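Local structure of ABC transporter periplasmic peptide-binding protein (Pseudoalteromonas, 4QFN) at residues P141-V146 against M178-A183; L223-K228 against L239-Y244; A325-N330 against I384-A389. The protein probably binds short peptides such as dipeptides in the periplasm and delivers them to an ABC transporter for uptake. All coordinates share one frame; numbering follows the deposited sequence. Where two conformers were deposited one is given.

Contact 1: P141-V146 against M178-A183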
loop_
_atom_site.group_PDB
_atom_site.type_symbol
_atom_site.label_atom_id
_atom_site.label_comp_id
_atom_site.label_asym_id
_atom_site.label_seq_id
_atom_site.Cartn_x
_atom_site.Cartn_y
_atom_site.Cartn_z
ATOM N N PRO A 141 7.632 4.429 -6.720
ATOM C CA PRO A 141 6.334 5.103 -6.641
ATOM C C PRO A 141 5.986 5.672 -5.272
ATOM O O PRO A 141 5.494 6.796 -5.223
ATOM C CB PRO A 141 5.337 4.036 -7.100
ATOM C CG PRO A 141 6.089 2.737 -7.128
ATOM C CD PRO A 141 7.533 3.069 -7.284
ATOM N N TYR A 142 6.235 4.959 -4.184
ATOM C CA TYR A 142 5.929 5.560 -2.891
ATOM C C TYR A 142 6.828 6.759 -2.611
ATOM O O TYR A 142 6.371 7.835 -2.194
ATOM C CB TYR A 142 6.062 4.573 -1.719
ATOM C CG TYR A 142 5.649 5.258 -0.424
ATOM C CD1 TYR A 142 4.303 5.391 -0.082
ATOM C CD2 TYR A 142 6.594 5.816 0.427
ATOM C CE1 TYR A 142 3.913 6.024 1.079
ATOM C CE2 TYR A 142 6.207 6.467 1.597
ATOM C CZ TYR A 142 4.866 6.566 1.915
ATOM O OH TYR A 142 4.480 7.211 3.067
ATOM N N PHE A 143 8.122 6.560 -2.809
ATOM C CA PHE A 143 9.083 7.570 -2.404
ATOM C C PHE A 143 9.005 8.830 -3.265
ATOM O O PHE A 143 9.146 9.944 -2.765
ATOM C CB PHE A 143 10.489 6.964 -2.328
ATOM C CG PHE A 143 10.649 5.980 -1.194
ATOM C CD1 PHE A 143 10.607 6.412 0.124
ATOM C CD2 PHE A 143 10.810 4.623 -1.444
ATOM C CE1 PHE A 143 10.739 5.511 1.188
ATOM C CE2 PHE A 143 10.956 3.720 -0.396
ATOM C CZ PHE A 143 10.909 4.166 0.927
ATOM N N GLN A 144 8.729 8.654 -4.550
ATOM C CA GLN A 144 8.564 9.797 -5.448
ATOM C C GLN A 144 7.285 10.572 -5.152
ATOM O O GLN A 144 7.271 11.803 -5.200
ATOM C CB GLN A 144 8.625 9.339 -6.911
ATOM C CG GLN A 144 10.051 8.960 -7.318
ATOM C CD GLN A 144 10.133 8.161 -8.608
ATOM O OE1 GLN A 144 9.228 7.397 -8.946
ATOM N NE2 GLN A 144 11.238 8.326 -9.330
ATOM N N SER A 145 6.220 9.844 -4.828
ATOM C CA SER A 145 4.954 10.449 -4.442
ATOM C C SER A 145 5.066 11.346 -3.212
ATOM O O SER A 145 4.394 12.368 -3.144
ATOM C CB SER A 145 3.901 9.364 -4.194
ATOM O OG SER A 145 3.503 8.793 -5.426
ATOM N N VAL A 146 5.888 10.958 -2.236
ATOM C CA VAL A 146 6.124 11.812 -1.068
ATOM C C VAL A 146 7.339 12.730 -1.271
ATOM O O VAL A 146 7.800 13.374 -0.332
ATOM C CB VAL A 146 6.256 11.015 0.252
ATOM C CG1 VAL A 146 5.006 10.177 0.493
ATOM C CG2 VAL A 146 7.499 10.117 0.234
ATOM N N MET A 178 10.353 6.147 6.875
ATOM C CA MET A 178 11.467 5.206 7.036
ATOM C C MET A 178 10.998 3.924 7.715
ATOM O O MET A 178 11.771 2.964 7.868
ATOM C CB MET A 178 12.623 5.827 7.838
ATOM C CG MET A 178 13.249 7.049 7.171
ATOM S SD MET A 178 13.817 6.677 5.504
ATOM C CE MET A 178 15.169 5.569 5.879
ATOM N N ALA A 179 9.729 3.906 8.105
ATOM C CA ALA A 179 9.160 2.747 8.788
ATOM C C ALA A 179 8.232 1.972 7.873
ATOM O O ALA A 179 7.656 0.960 8.282
ATOM C CB ALA A 179 8.420 3.177 10.049
ATOM N N THR A 180 8.083 2.445 6.637
ATOM C CA THR A 180 7.188 1.785 5.697
ATOM C C THR A 180 7.825 0.506 5.199
ATOM O O THR A 180 9.052 0.358 5.230
ATOM C CB THR A 180 6.833 2.682 4.491
ATOM O OG1 THR A 180 8.030 3.024 3.789
ATOM C CG2 THR A 180 6.133 3.968 4.948
ATOM N N ASP A 181 6.980 -0.419 4.746
ATOM C CA ASP A 181 7.434 -1.673 4.170
ATOM C C ASP A 181 8.277 -1.453 2.922
ATOM O O ASP A 181 8.922 -2.382 2.450
ATOM C CB ASP A 181 6.250 -2.558 3.816
ATOM C CG ASP A 181 5.434 -2.948 5.024
ATOM O OD1 ASP A 181 5.978 -3.630 5.919
ATOM O OD2 ASP A 181 4.240 -2.580 5.067
ATOM N N PHE A 182 8.266 -0.230 2.394
ATOM C CA PHE A 182 9.044 0.109 1.207
ATOM C C PHE A 182 10.491 0.421 1.554
ATOM O O PHE A 182 11.382 0.323 0.712
ATOM C CB PHE A 182 8.411 1.311 0.509
ATOM C CG PHE A 182 6.923 1.207 0.398
ATOM C CD1 PHE A 182 6.351 0.229 -0.388
ATOM C CD2 PHE A 182 6.098 2.075 1.092
ATOM C CE1 PHE A 182 4.979 0.120 -0.488
ATOM C CE2 PHE A 182 4.738 1.975 0.991
ATOM C CZ PHE A 182 4.171 0.987 0.199
ATOM N N ALA A 183 10.724 0.785 2.808
ATOM C CA ALA A 183 12.038 1.247 3.231
ATOM C C ALA A 183 12.951 0.101 3.683
ATOM O O ALA A 183 13.683 0.238 4.660
ATOM C CB ALA A 183 11.879 2.284 4.352
#

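Contact 2: L223-K228 against L239-Y244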
loop_
_atom_site.group_PDB
_atom_site.type_symbol
_atom_site.label_atom_id
_atom_site.label_comp_id
_atom_site.label_asym_id
_atom_site.label_seq_id
_atom_site.Cartn_x
_atom_site.Cartn_y
_atom_site.Cartn_z
ATOM N N LEU A 223 4.330 -19.892 -8.647
ATOM C CA LEU A 223 4.717 -19.921 -7.241
ATOM C C LEU A 223 6.011 -19.187 -6.929
ATOM O O LEU A 223 6.848 -18.992 -7.801
ATOM C CB LEU A 223 4.789 -21.363 -6.723
ATOM C CG LEU A 223 5.757 -22.377 -7.327
ATOM C CD1 LEU A 223 7.198 -21.946 -7.147
ATOM C CD2 LEU A 223 5.531 -23.721 -6.665
ATOM N N VAL A 224 6.156 -18.762 -5.677
ATOM C CA VAL A 224 7.454 -18.344 -5.179
ATOM C C VAL A 224 7.802 -19.131 -3.916
ATOM O O VAL A 224 6.967 -19.360 -3.059
ATOM C CB VAL A 224 7.566 -16.805 -4.987
ATOM C CG1 VAL A 224 6.249 -16.121 -5.287
ATOM C CG2 VAL A 224 8.091 -16.453 -3.612
ATOM N N ARG A 225 9.042 -19.574 -3.835
ATOM C CA ARG A 225 9.475 -20.422 -2.751
ATOM C C ARG A 225 10.650 -19.791 -1.986
ATOM O O ARG A 225 11.693 -19.468 -2.560
ATOM C CB ARG A 225 9.828 -21.811 -3.309
ATOM C CG ARG A 225 10.601 -22.696 -2.365
ATOM C CD ARG A 225 10.227 -24.142 -2.569
ATOM N NE ARG A 225 10.058 -24.466 -3.982
ATOM C CZ ARG A 225 9.108 -25.274 -4.438
ATOM N NH1 ARG A 225 8.246 -25.828 -3.591
ATOM N NH2 ARG A 225 9.018 -25.526 -5.737
ATOM N N PHE A 226 10.453 -19.588 -0.693
ATOM C CA PHE A 226 11.479 -19.039 0.171
ATOM C C PHE A 226 11.850 -20.122 1.168
ATOM O O PHE A 226 11.045 -21.009 1.458
ATOM C CB PHE A 226 10.935 -17.864 0.984
ATOM C CG PHE A 226 10.542 -16.673 0.172
ATOM C CD1 PHE A 226 11.070 -16.468 -1.086
ATOM C CD2 PHE A 226 9.637 -15.744 0.687
ATOM C CE1 PHE A 226 10.713 -15.356 -1.830
ATOM C CE2 PHE A 226 9.270 -14.632 -0.036
ATOM C CZ PHE A 226 9.808 -14.433 -1.304
ATOM N N TYR A 227 13.070 -20.035 1.692
ATOM C CA TYR A 227 13.561 -20.948 2.726
ATOM C C TYR A 227 13.865 -20.176 4.009
ATOM O O TYR A 227 14.088 -18.974 3.975
ATOM C CB TYR A 227 14.837 -21.667 2.263
ATOM C CG TYR A 227 14.622 -22.890 1.393
ATOM C CD1 TYR A 227 13.342 -23.322 1.058
ATOM C CD2 TYR A 227 15.707 -23.630 0.921
ATOM C CE1 TYR A 227 13.150 -24.441 0.267
ATOM C CE2 TYR A 227 15.523 -24.751 0.129
ATOM C CZ TYR A 227 14.242 -25.151 -0.193
ATOM O OH TYR A 227 14.049 -26.266 -0.979
ATOM N N LYS A 228 13.874 -20.882 5.135
ATOM C CA LYS A 228 14.320 -20.325 6.407
ATOM C C LYS A 228 15.721 -19.701 6.335
ATOM O O LYS A 228 16.640 -20.264 5.735
ATOM C CB LYS A 228 14.309 -21.453 7.450
ATOM C CG LYS A 228 14.913 -21.115 8.794
ATOM C CD LYS A 228 14.748 -22.273 9.769
ATOM C CE LYS A 228 15.645 -22.096 10.999
ATOM N NZ LYS A 228 15.276 -23.011 12.135
ATOM N N LEU A 239 9.586 -21.780 10.569
ATOM C CA LEU A 239 9.273 -22.508 9.340
ATOM C C LEU A 239 10.498 -22.793 8.493
ATOM O O LEU A 239 11.326 -21.915 8.272
ATOM C CB LEU A 239 8.253 -21.740 8.504
ATOM C CG LEU A 239 6.872 -21.524 9.119
ATOM C CD1 LEU A 239 6.038 -20.642 8.213
ATOM C CD2 LEU A 239 6.189 -22.858 9.350
ATOM N N GLU A 240 10.603 -24.021 7.995
ATOM C CA GLU A 240 11.693 -24.379 7.096
ATOM C C GLU A 240 11.421 -23.848 5.701
ATOM O O GLU A 240 12.336 -23.471 4.965
ATOM C CB GLU A 240 11.843 -25.897 7.014
ATOM C CG GLU A 240 12.161 -26.566 8.336
ATOM C CD GLU A 240 13.552 -26.239 8.833
ATOM O OE1 GLU A 240 14.466 -26.077 7.987
ATOM O OE2 GLU A 240 13.726 -26.142 10.070
ATOM N N GLN A 241 10.150 -23.828 5.332
ATOM C CA GLN A 241 9.792 -23.535 3.958
ATOM C C GLN A 241 8.551 -22.666 3.873
ATOM O O GLN A 241 7.598 -22.860 4.606
ATOM C CB GLN A 241 9.579 -24.833 3.183
ATOM C CG GLN A 241 10.287 -24.860 1.848
ATOM C CD GLN A 241 9.887 -26.061 1.011
ATOM O OE1 GLN A 241 9.467 -25.923 -0.144
ATOM N NE2 GLN A 241 10.015 -27.250 1.591
ATOM N N LEU A 242 8.595 -21.700 2.969
ATOM C CA LEU A 242 7.493 -20.811 2.686
ATOM C C LEU A 242 7.225 -20.866 1.191
ATOM O O LEU A 242 8.121 -20.596 0.371
ATOM C CB LEU A 242 7.871 -19.387 3.075
ATOM C CG LEU A 242 7.077 -18.710 4.179
ATOM C CD1 LEU A 242 7.592 -17.292 4.422
ATOM C CD2 LEU A 242 5.609 -18.699 3.778
ATOM N N VAL A 243 6.001 -21.228 0.832
ATOM C CA VAL A 243 5.598 -21.233 -0.566
ATOM C C VAL A 243 4.380 -20.349 -0.781
ATOM O O VAL A 243 3.379 -20.456 -0.063
ATOM C CB VAL A 243 5.244 -22.644 -1.059
ATOM C CG1 VAL A 243 4.881 -22.596 -2.552
ATOM C CG2 VAL A 243 6.383 -23.619 -0.782
ATOM N N TYR A 244 4.471 -19.471 -1.770
ATOM C CA TYR A 244 3.329 -18.674 -2.177
ATOM C C TYR A 244 2.745 -19.260 -3.471
ATOM O O TYR A 244 3.399 -19.289 -4.507
ATOM C CB TYR A 244 3.725 -17.201 -2.350
ATOM C CG TYR A 244 4.119 -16.512 -1.055
ATOM C CD1 TYR A 244 5.412 -16.608 -0.557
ATOM C CD2 TYR A 244 3.196 -15.777 -0.327
ATOM C CE1 TYR A 244 5.774 -15.981 0.628
ATOM C CE2 TYR A 244 3.545 -15.154 0.855
ATOM C CZ TYR A 244 4.836 -15.254 1.325
ATOM O OH TYR A 244 5.186 -14.632 2.496
#

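Contact 3: A325-N330 against I384-A389. With GLU (glutamic acid), chain D.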
loop_
_atom_site.group_PDB
_atom_site.type_symbol
_atom_site.label_atom_id
_atom_site.label_comp_id
_atom_site.label_asym_id
_atom_site.label_seq_id
_atom_site.Cartn_x
_atom_site.Cartn_y
_atom_site.Cartn_z
ATOM N N ALA A 325 -24.663 -5.237 0.053
ATOM C CA ALA A 325 -24.393 -6.261 -0.962
ATOM C C ALA A 325 -22.907 -6.486 -1.227
ATOM O O ALA A 325 -22.507 -7.562 -1.661
ATOM C CB ALA A 325 -25.111 -5.930 -2.257
ATOM N N VAL A 326 -22.085 -5.467 -0.978
ATOM C CA VAL A 326 -20.641 -5.601 -1.198
ATOM C C VAL A 326 -19.904 -5.938 0.085
ATOM O O VAL A 326 -19.181 -6.918 0.152
ATOM C CB VAL A 326 -20.032 -4.334 -1.852
ATOM C CG1 VAL A 326 -18.515 -4.391 -1.851
ATOM C CG2 VAL A 326 -20.562 -4.173 -3.270
ATOM N N TYR A 327 -20.103 -5.128 1.112
ATOM C CA TYR A 327 -19.372 -5.302 2.356
ATOM C C TYR A 327 -20.062 -6.252 3.332
ATOM O O TYR A 327 -19.507 -6.585 4.371
ATOM C CB TYR A 327 -19.140 -3.948 3.015
ATOM C CG TYR A 327 -18.211 -3.062 2.232
ATOM C CD1 TYR A 327 -18.701 -2.204 1.263
ATOM C CD2 TYR A 327 -16.840 -3.089 2.459
ATOM C CE1 TYR A 327 -17.866 -1.392 0.546
ATOM C CE2 TYR A 327 -15.991 -2.280 1.745
ATOM C CZ TYR A 327 -16.510 -1.441 0.782
ATOM O OH TYR A 327 -15.680 -0.630 0.075
ATOM N N TYR A 328 -21.272 -6.682 2.999
ATOM C CA TYR A 328 -21.993 -7.597 3.863
ATOM C C TYR A 328 -22.113 -7.040 5.280
ATOM O O TYR A 328 -22.034 -7.787 6.252
ATOM C CB TYR A 328 -21.289 -8.955 3.894
ATOM C CG TYR A 328 -21.631 -9.842 2.724
ATOM C CD1 TYR A 328 -21.363 -9.442 1.425
ATOM C CD2 TYR A 328 -22.220 -11.086 2.916
ATOM C CE1 TYR A 328 -21.682 -10.249 0.345
ATOM C CE2 TYR A 328 -22.544 -11.902 1.839
ATOM C CZ TYR A 328 -22.274 -11.478 0.558
ATOM O OH TYR A 328 -22.588 -12.279 -0.516
ATOM N N GLY A 329 -22.292 -5.729 5.395
ATOM C CA GLY A 329 -22.471 -5.100 6.697
ATOM C C GLY A 329 -21.201 -5.014 7.528
ATOM O O GLY A 329 -21.225 -4.496 8.644
ATOM N N ASN A 330 -20.085 -5.495 6.981
ATOM C CA ASN A 330 -18.822 -5.492 7.714
ATOM C C ASN A 330 -18.007 -4.194 7.614
ATOM O O ASN A 330 -17.150 -3.937 8.451
ATOM C CB ASN A 330 -17.977 -6.686 7.296
ATOM C CG ASN A 330 -18.666 -8.011 7.577
ATOM O OD1 ASN A 330 -19.341 -8.166 8.595
ATOM N ND2 ASN A 330 -18.499 -8.976 6.667
ATOM N N ILE A 384 -8.818 -5.130 1.177
ATOM C CA ILE A 384 -9.373 -4.769 2.482
ATOM C C ILE A 384 -10.439 -3.694 2.341
ATOM O O ILE A 384 -11.490 -3.768 2.959
ATOM C CB ILE A 384 -8.296 -4.199 3.419
ATOM C CG1 ILE A 384 -7.186 -5.221 3.665
ATOM C CG2 ILE A 384 -8.931 -3.754 4.722
ATOM C CD1 ILE A 384 -5.973 -4.628 4.360
ATOM N N TYR A 385 -10.161 -2.688 1.525
ATOM C CA TYR A 385 -11.073 -1.561 1.376
ATOM C C TYR A 385 -12.210 -1.766 0.360
ATOM O O TYR A 385 -13.095 -0.926 0.263
ATOM C CB TYR A 385 -10.290 -0.301 1.025
ATOM C CG TYR A 385 -9.373 -0.501 -0.141
ATOM C CD1 TYR A 385 -9.868 -0.479 -1.448
ATOM C CD2 TYR A 385 -8.014 -0.741 0.052
ATOM C CE1 TYR A 385 -9.026 -0.666 -2.528
ATOM C CE2 TYR A 385 -7.172 -0.941 -1.024
ATOM C CZ TYR A 385 -7.688 -0.898 -2.314
ATOM O OH TYR A 385 -6.867 -1.103 -3.388
ATOM N N ASN A 386 -12.184 -2.866 -0.387
ATOM C CA ASN A 386 -13.252 -3.194 -1.341
ATOM C C ASN A 386 -13.213 -4.686 -1.678
ATOM O O ASN A 386 -12.433 -5.115 -2.532
ATOM C CB ASN A 386 -13.129 -2.361 -2.625
ATOM C CG ASN A 386 -14.382 -2.442 -3.511
ATOM O OD1 ASN A 386 -15.144 -3.401 -3.452
ATOM N ND2 ASN A 386 -14.581 -1.433 -4.338
ATOM N N PRO A 387 -14.039 -5.489 -0.988
ATOM C CA PRO A 387 -14.019 -6.947 -1.189
ATOM C C PRO A 387 -14.536 -7.405 -2.556
ATOM O O PRO A 387 -14.357 -8.561 -2.911
ATOM C CB PRO A 387 -14.926 -7.482 -0.066
ATOM C CG PRO A 387 -15.671 -6.315 0.442
ATOM C CD PRO A 387 -14.826 -5.099 0.191
ATOM N N ASN A 388 -15.152 -6.521 -3.325
ATOM C CA ASN A 388 -15.703 -6.956 -4.598
ATOM C C ASN A 388 -16.014 -5.778 -5.514
ATOM O O ASN A 388 -17.171 -5.340 -5.616
ATOM C CB ASN A 388 -16.979 -7.763 -4.326
ATOM C CG ASN A 388 -17.447 -8.527 -5.522
ATOM O OD1 ASN A 388 -17.153 -8.176 -6.668
ATOM N ND2 ASN A 388 -18.201 -9.588 -5.266
ATOM N N ALA A 389 -14.984 -5.268 -6.181
ATOM C CA ALA A 389 -15.147 -4.069 -7.000
ATOM C C ALA A 389 -16.113 -4.308 -8.170
ATOM O O ALA A 389 -16.866 -3.434 -8.551
ATOM C CB ALA A 389 -13.795 -3.592 -7.500
HETATM N N GLU D . -2.053 -0.181 -2.436
HETATM C CA GLU D . -3.292 -0.630 -3.067
HETATM C C GLU D . -3.637 -2.076 -2.737
HETATM O O GLU D . -2.771 -2.904 -2.455
HETATM C CB GLU D . -3.242 -0.434 -4.585
HETATM C CG GLU D . -3.047 1.009 -5.011
HETATM C CD GLU D . -1.584 1.358 -5.293
HETATM O OE1 GLU D . -1.331 2.422 -5.907
HETATM O OE2 GLU D . -0.687 0.561 -4.920
HETATM O OXT GLU D . -4.810 -2.444 -2.755
#

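Contact 1: P141-V146 against M178-A183
Tyr142 and Phe182 lay their rings over each other in an offset stack, with centroids 4.8 Å apart and planes inclined by 22°. The displacement is what lets the two shapes fit: the CD2 corner of Phe182 rests on one face of the Tyr142 ring, 3.6 Å from CG, while Tyr142 CB sits over one face of the Phe182 ring, toward its rim, as a CH-pi contact, 4.0 Å from CB to the ring centroid and 22° off the ring normal. Tyr142 reaches this position because its CG lies anti to the backbone N (chi1 -177°), which throws the ring from the short helix 141-145 onto the loop. Next to it, Phe143 acts as a blunt peg. Its CE2 and CZ end pushes into the hollow beside the type I turn of residues 180-183, CE2 lying 3.6 Å from Phe182 CB and CZ 4.0 Å from Ala183 CB. The backbone O of Phe182 and N of Ala183 face the edge of this ring, near its plane; that N is already bonded within the turn to Thr180 O. Thr180 supplies a smaller bump, its CG2 reaching the OH end of Tyr142 at 4.1 Å. The polar ends are satisfied by neighbours: Tyr142 OH is hydrogen-bonded to the side chains of Asn177 and Asn442, and Thr180 OG1 to the backbone O of Asn177. Tyr142 also touches Thr48, and Phe182 packs on Ile53 of helix 50-60. With the side chain of Phe182 about 5 Å from a bound glycine and about 7 Å from a bound glutamic acid, this offset aromatic stack lies beside the ligand site, consistent with the peptide-binding cleft of a family 5 extracellular solute-binding protein.

Contact 2: L223-K228 against L239-Y244
Val224 and Tyr244 exchange two backbone hydrogen bonds, the tighter being Tyr244 N to Val224 O at 2.8 Å with a nearly straight N-H...O angle of 173°. Phe226 and Leu242 form the next hydrogen-bonded pair, Phe226 N to Leu242 O also measuring 2.8 Å. Beyond them Lys228 N donates to Glu240 O at 3.0 Å. Lys228 NZ stays 4.1 Å from Glu240 OE2, beyond salt-bridge range, and is paired instead with Glu236. With an angle of 166° between their directions, the strands form an antiparallel hairpin with a long connection; strand 213-219 on the other side of 223-228 extends it to a beta meander, and strand 30-35 runs parallel to 241-246. Arg225 and Val243 make a non-hydrogen-bonded pair on the face they share with Tyr227 and Gln241. There the bent Arg225 chain sets CD 3.1 Å from Gln241 OE1 and NH1 4.0 Å from Val243 CG2, while NH2 is salt-bridged to Glu217. Cutting this side chain back to an alanine is likely to leave Glu217 without its charged mate and Gln241 and Val243 without the chain they lie against. The other face is apolar: Val224 CG1 meets Tyr244 CB, and Phe226 CE2 touches Tyr244 CE1 at 3.8 Å, their ring planes inclined by 66°. Tyr244 then packs against Ile55 and Gln59 of helix 50-60.

Contact 3: A325-N330 against I384-A389
Tyr327 turns its CG away from its own carbonyl carbon (chi1 -67°), and with chi2 at 90° the ring extends past Pro387 until its hydroxyl meets the backbone of Tyr385. The loop it reaches contains an Asx turn running into a helix N-cap: Asn386 OD1 accepts from Asn388 N at 3.1 Å, and Asn388 stands at the N-cap of helix 389-401, its OD1 accepting from Lys391 N. The link between the segments is one short hydrogen bond, Tyr327 OH to Tyr385 O at 2.6 Å. That carbonyl oxygen sits at the edge of the Tyr327 ring, near its plane, while the hydroxyl approaches with a C=O...O angle of 143°, tilted from the carbonyl plane. Around this bond the packing is close. The side chains of Pro387 and Tyr327 cross at about a right angle, with Pro387 CD 3.4 Å from Tyr327 CE2 in an oblique approach to the ring, and Pro387 CG lies 3.6 Å from the Val326 O. Val326 lays CG1 against the turn, 3.9 Å from Asn386 OD1 and 4.1 Å from Pro387 CG. Met392 of helix 389-401 touches the side chains of Val326, Tyr327 and Asn386. The Tyr327 to Asn330 segment closes as a type I' turn, with Asn330 N bonded to Tyr327 O. The Tyr385 whose carbonyl is gripped in this way carries its side chain in the other direction, to the bound glutamic acid, which Thr48, Gly50, Lys457 and Arg383 also hold by hydrogen bonds. Tyr385 thus joins the packed loop to the ligand site: its OH donates to the alpha-carboxylate atom OXT of that glutamic acid at 2.5 Å.

Contacts 1, 2 and 3 come in sequence order without overlapping, and none touches another. Their centres lie about 26 Å (1 and 2), about 27 Å (1 and 3) and about 31 Å (2 and 3) apart. Helix 50-60 ties the first two together, since Phe182 of contact 1 and Tyr244 of contact 2 both pack on it. Contacts 1 and 3 converge on the ligand: the former places Phe182 near the bound glycine and glutamic acid, the latter bonds the glutamic acid through Tyr385. Contact 2 lies on strands 223-228 and 241-246, with helix 50-60 packed against its Tyr244 face. This spread is consistent with a binding cleft lined by separate parts of the fold.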